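PDB 3PWX: putative flagellar hook-associated protein, which probably serves as a structural component of the bacterial flagellum. Local coordinates for residues G73-L78 with E164-S169. Numbering follows the deposited sequence.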
ATOM      1  N   GLY A  73      28.186  -4.039 -38.648  1.00104.43           N
ATOM      2  CA  GLY A  73      27.810  -5.200 -37.856  1.00103.43           C
ATOM      3  C   GLY A  73      27.427  -4.774 -36.453  1.00 99.92           C
ATOM      4  O   GLY A  73      26.573  -5.388 -35.814  1.00 99.00           O
HETATM    5  N   MSE A  74      28.073  -3.711 -35.984  1.00 97.74           N
HETATM    6  CA  MSE A  74      27.724  -3.066 -34.739  1.00 94.68           C
HETATM    7  C   MSE A  74      26.307  -2.530 -34.797  1.00 91.50           C
HETATM    8  O   MSE A  74      25.534  -2.699 -33.853  1.00 90.33           O
HETATM    9  CB  MSE A  74      28.666  -1.906 -34.452  1.00 94.86           C
HETATM   10  CG  MSE A  74      29.913  -2.288 -33.708  1.00 99.41           C
HETATM   11 SE   MSE A  74      31.121  -0.765 -33.697  1.00109.01          SE
HETATM   12  CE  MSE A  74      32.796  -1.731 -34.088  1.00109.05           C
ATOM     13  N   ILE A  75      25.969  -1.888 -35.907  1.00 89.73           N
ATOM     14  CA  ILE A  75      24.651  -1.353 -36.099  1.00 86.47           C
ATOM     15  C   ILE A  75      23.524  -2.371 -35.897  1.00 85.74           C
ATOM     16  O   ILE A  75      22.591  -2.093 -35.194  1.00 83.53           O
ATOM     17  CB  ILE A  75      24.568  -0.593 -37.415  1.00 87.46           C
ATOM     18  CG1 ILE A  75      25.170   0.793 -37.180  1.00 85.84           C
ATOM     19  CG2 ILE A  75      23.122  -0.554 -37.960  1.00 86.50           C
ATOM     20  CD1 ILE A  75      25.570   1.545 -38.426  1.00 87.61           C
ATOM     21  N   THR A  76      23.638  -3.542 -36.496  1.00 87.54           N
ATOM     22  CA  THR A  76      22.703  -4.646 -36.301  1.00 87.60           C
ATOM     23  C   THR A  76      22.595  -5.086 -34.834  1.00 86.02           C
ATOM     24  O   THR A  76      21.479  -5.333 -34.332  1.00 85.30           O
ATOM     25  CB  THR A  76      23.151  -5.848 -37.150  1.00 90.98           C
ATOM     26  OG1 THR A  76      23.307  -5.411 -38.501  1.00 93.47           O
ATOM     27  CG2 THR A  76      22.171  -7.020 -37.103  1.00 89.87           C
ATOM     28  N   GLU A  77      23.730  -5.207 -34.147  1.00 85.36           N
ATOM     29  CA  GLU A  77      23.687  -5.622 -32.752  1.00 83.90           C
ATOM     30  C   GLU A  77      23.077  -4.555 -31.824  1.00 79.50           C
ATOM     31  O   GLU A  77      22.375  -4.911 -30.861  1.00 78.19           O
ATOM     32  CB  GLU A  77      25.045  -6.116 -32.265  1.00 86.15           C
ATOM     33  CG  GLU A  77      25.428  -7.518 -32.775  1.00 93.01           C
ATOM     34  CD  GLU A  77      25.032  -8.632 -31.791  1.00 98.36           C
ATOM     35  OE1 GLU A  77      23.809  -8.813 -31.520  1.00 98.50           O
ATOM     36  OE2 GLU A  77      25.952  -9.329 -31.286  1.00101.38           O
ATOM     37  N   LEU A  78      23.298  -3.268 -32.133  1.00 76.39           N
ATOM     38  CA  LEU A  78      22.595  -2.192 -31.420  1.00 72.29           C
ATOM     39  C   LEU A  78      21.106  -2.307 -31.615  1.00 70.71           C
ATOM     40  O   LEU A  78      20.356  -2.361 -30.611  1.00 69.76           O
ATOM     41  CB  LEU A  78      23.048  -0.794 -31.801  1.00 71.45           C
ATOM     42  CG  LEU A  78      24.386  -0.323 -31.229  1.00 71.37           C
ATOM     43  CD1 LEU A  78      24.771   0.987 -31.923  1.00 71.66           C
ATOM     44  CD2 LEU A  78      24.415  -0.187 -29.667  1.00 65.40           C
ATOM     45  N   GLU A 164      24.304   8.580 -36.579  1.00 74.62           N
ATOM     46  CA  GLU A 164      25.668   9.084 -36.508  1.00 75.39           C
ATOM     47  C   GLU A 164      26.720   8.003 -36.880  1.00 76.66           C
ATOM     48  O   GLU A 164      27.748   8.318 -37.514  1.00 77.63           O
ATOM     49  CB  GLU A 164      25.893   9.681 -35.127  1.00 73.51           C
ATOM     50  CG  GLU A 164      27.026  10.654 -34.978  1.00 75.41           C
ATOM     51  CD  GLU A 164      26.943  11.896 -35.864  1.00 77.87           C
ATOM     52  OE1 GLU A 164      25.913  12.605 -35.919  1.00 76.06           O
ATOM     53  OE2 GLU A 164      27.970  12.180 -36.489  1.00 79.80           O
ATOM     54  N   PHE A 165      26.456   6.741 -36.509  1.00 76.46           N
ATOM     55  CA  PHE A 165      27.287   5.611 -36.963  1.00 78.18           C
ATOM     56  C   PHE A 165      27.242   5.382 -38.477  1.00 80.20           C
ATOM     57  O   PHE A 165      28.221   4.958 -39.038  1.00 81.49           O
ATOM     58  CB  PHE A 165      26.941   4.311 -36.252  1.00 77.29           C
ATOM     59  CG  PHE A 165      27.639   4.131 -34.941  1.00 78.33           C
ATOM     60  CD1 PHE A 165      27.759   2.866 -34.374  1.00 80.78           C
ATOM     61  CD2 PHE A 165      28.174   5.221 -34.251  1.00 78.30           C
ATOM     62  CE1 PHE A 165      28.411   2.691 -33.134  1.00 79.52           C
ATOM     63  CE2 PHE A 165      28.826   5.051 -33.026  1.00 75.63           C
ATOM     64  CZ  PHE A 165      28.948   3.787 -32.473  1.00 76.74           C
ATOM     65  N   GLU A 166      26.109   5.639 -39.126  1.00 80.71           N
ATOM     66  CA  GLU A 166      25.996   5.401 -40.549  1.00 83.07           C
ATOM     67  C   GLU A 166      26.670   6.518 -41.373  1.00 84.23           C
ATOM     68  O   GLU A 166      27.408   6.255 -42.320  1.00 86.03           O
ATOM     69  CB  GLU A 166      24.541   5.270 -40.940  1.00 83.34           C
ATOM     70  CG  GLU A 166      23.903   3.933 -40.667  1.00 85.99           C
ATOM     71  CD  GLU A 166      22.409   4.043 -40.889  1.00 92.37           C
ATOM     72  OE1 GLU A 166      21.602   3.814 -39.947  1.00 91.56           O
ATOM     73  OE2 GLU A 166      22.042   4.437 -42.029  1.00 99.90           O
ATOM     74  N   LYS A 167      26.396   7.764 -41.013  1.00 83.26           N
ATOM     75  CA  LYS A 167      27.022   8.881 -41.669  1.00 83.98           C
ATOM     76  C   LYS A 167      27.563   9.834 -40.636  1.00 81.42           C
ATOM     77  O   LYS A 167      26.881  10.775 -40.259  1.00 80.13           O
ATOM     78  CB  LYS A 167      26.039   9.619 -42.583  1.00 85.61           C
ATOM     79  CG  LYS A 167      26.702  10.793 -43.339  1.00 89.34           C
ATOM     80  CD  LYS A 167      25.885  11.255 -44.540  1.00 94.07           C
ATOM     81  CE  LYS A 167      26.723  12.129 -45.471  1.00 96.27           C
ATOM     82  NZ  LYS A 167      25.935  12.559 -46.670  1.00 99.50           N
ATOM     83  N   PRO A 168      28.802   9.609 -40.187  1.00 81.10           N
ATOM     84  CA  PRO A 168      29.372  10.528 -39.207  1.00 80.24           C
ATOM     85  C   PRO A 168      29.252  11.998 -39.612  1.00 80.78           C
ATOM     86  O   PRO A 168      29.316  12.325 -40.798  1.00 83.15           O
ATOM     87  CB  PRO A 168      30.836  10.097 -39.129  1.00 81.10           C
ATOM     88  CG  PRO A 168      30.804   8.632 -39.460  1.00 82.02           C
ATOM     89  CD  PRO A 168      29.676   8.448 -40.451  1.00 81.92           C
ATOM     90  N   SER A 169      29.061  12.859 -38.623  1.00 79.11           N
ATOM     91  CA  SER A 169      29.090  14.290 -38.796  1.00 79.60           C
ATOM     92  C   SER A 169      30.050  14.901 -37.744  1.00 79.92           C
ATOM     93  O   SER A 169      30.701  14.174 -36.971  1.00 77.78           O
ATOM     94  CB  SER A 169      27.685  14.835 -38.641  1.00 78.93           C
ATOM     95  OG  SER A 169      27.339  14.981 -37.264  1.00 76.73           O
TER
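The ring of F165 is the flat group that meets M74, I75 and L78. CG1 of I75 lies at the ring's edge, near its plane. CD1 of L78 and the selenium of M74, a selenomethionine, approach obliquely. Both come nearest to CE1: L78 CD1 at 4.2 Å from F165 CE1, M74 SE at a looser 4.4 Å from the same atom. L78 is turned roughly perpendicular to F165.

I75 makes the closer contacts. Its CG2 is anti to the backbone N, which puts CG1 anti to the carbonyl carbon (chi1 -80°); chi2 of 162° extends CD1 further toward F165 CB. I75 CD1 sits 3.8 Å from F165 CB, and the two side chains run past one another in opposite senses. The same methyl also meets the aliphatic part of E166, with I75 CD1 3.7 Å from E166 CG. The contact is made by carbon and selenium atoms, and no hydrogen bond joins the segments; 203 Å² is buried in all.

Helix 154-166 ends here, and K167 is the first residue to leave helical backbone angles. The turn beyond it folds back on the E164 carboxylate. S169 OG gives a hydrogen bond to E164 OE2 at 3.0 Å, on the syn side of that oxygen.

The contact packs the start of helix 71-89 against the C-terminal end of helix 154-166. Residues 73-78 lie in the N-terminal helical region of the flagellin family, on which the short helix 154-166 docks; no metal site takes part. M74 and L78 also touch I57 of the long helix 7-61, and L78 reaches its M54 too. E164 rests on F172 and E175 of helix 172-223. Strands 110-111, 118-119, 127-131 and 134-137 lie between the two shorter helices in sequence.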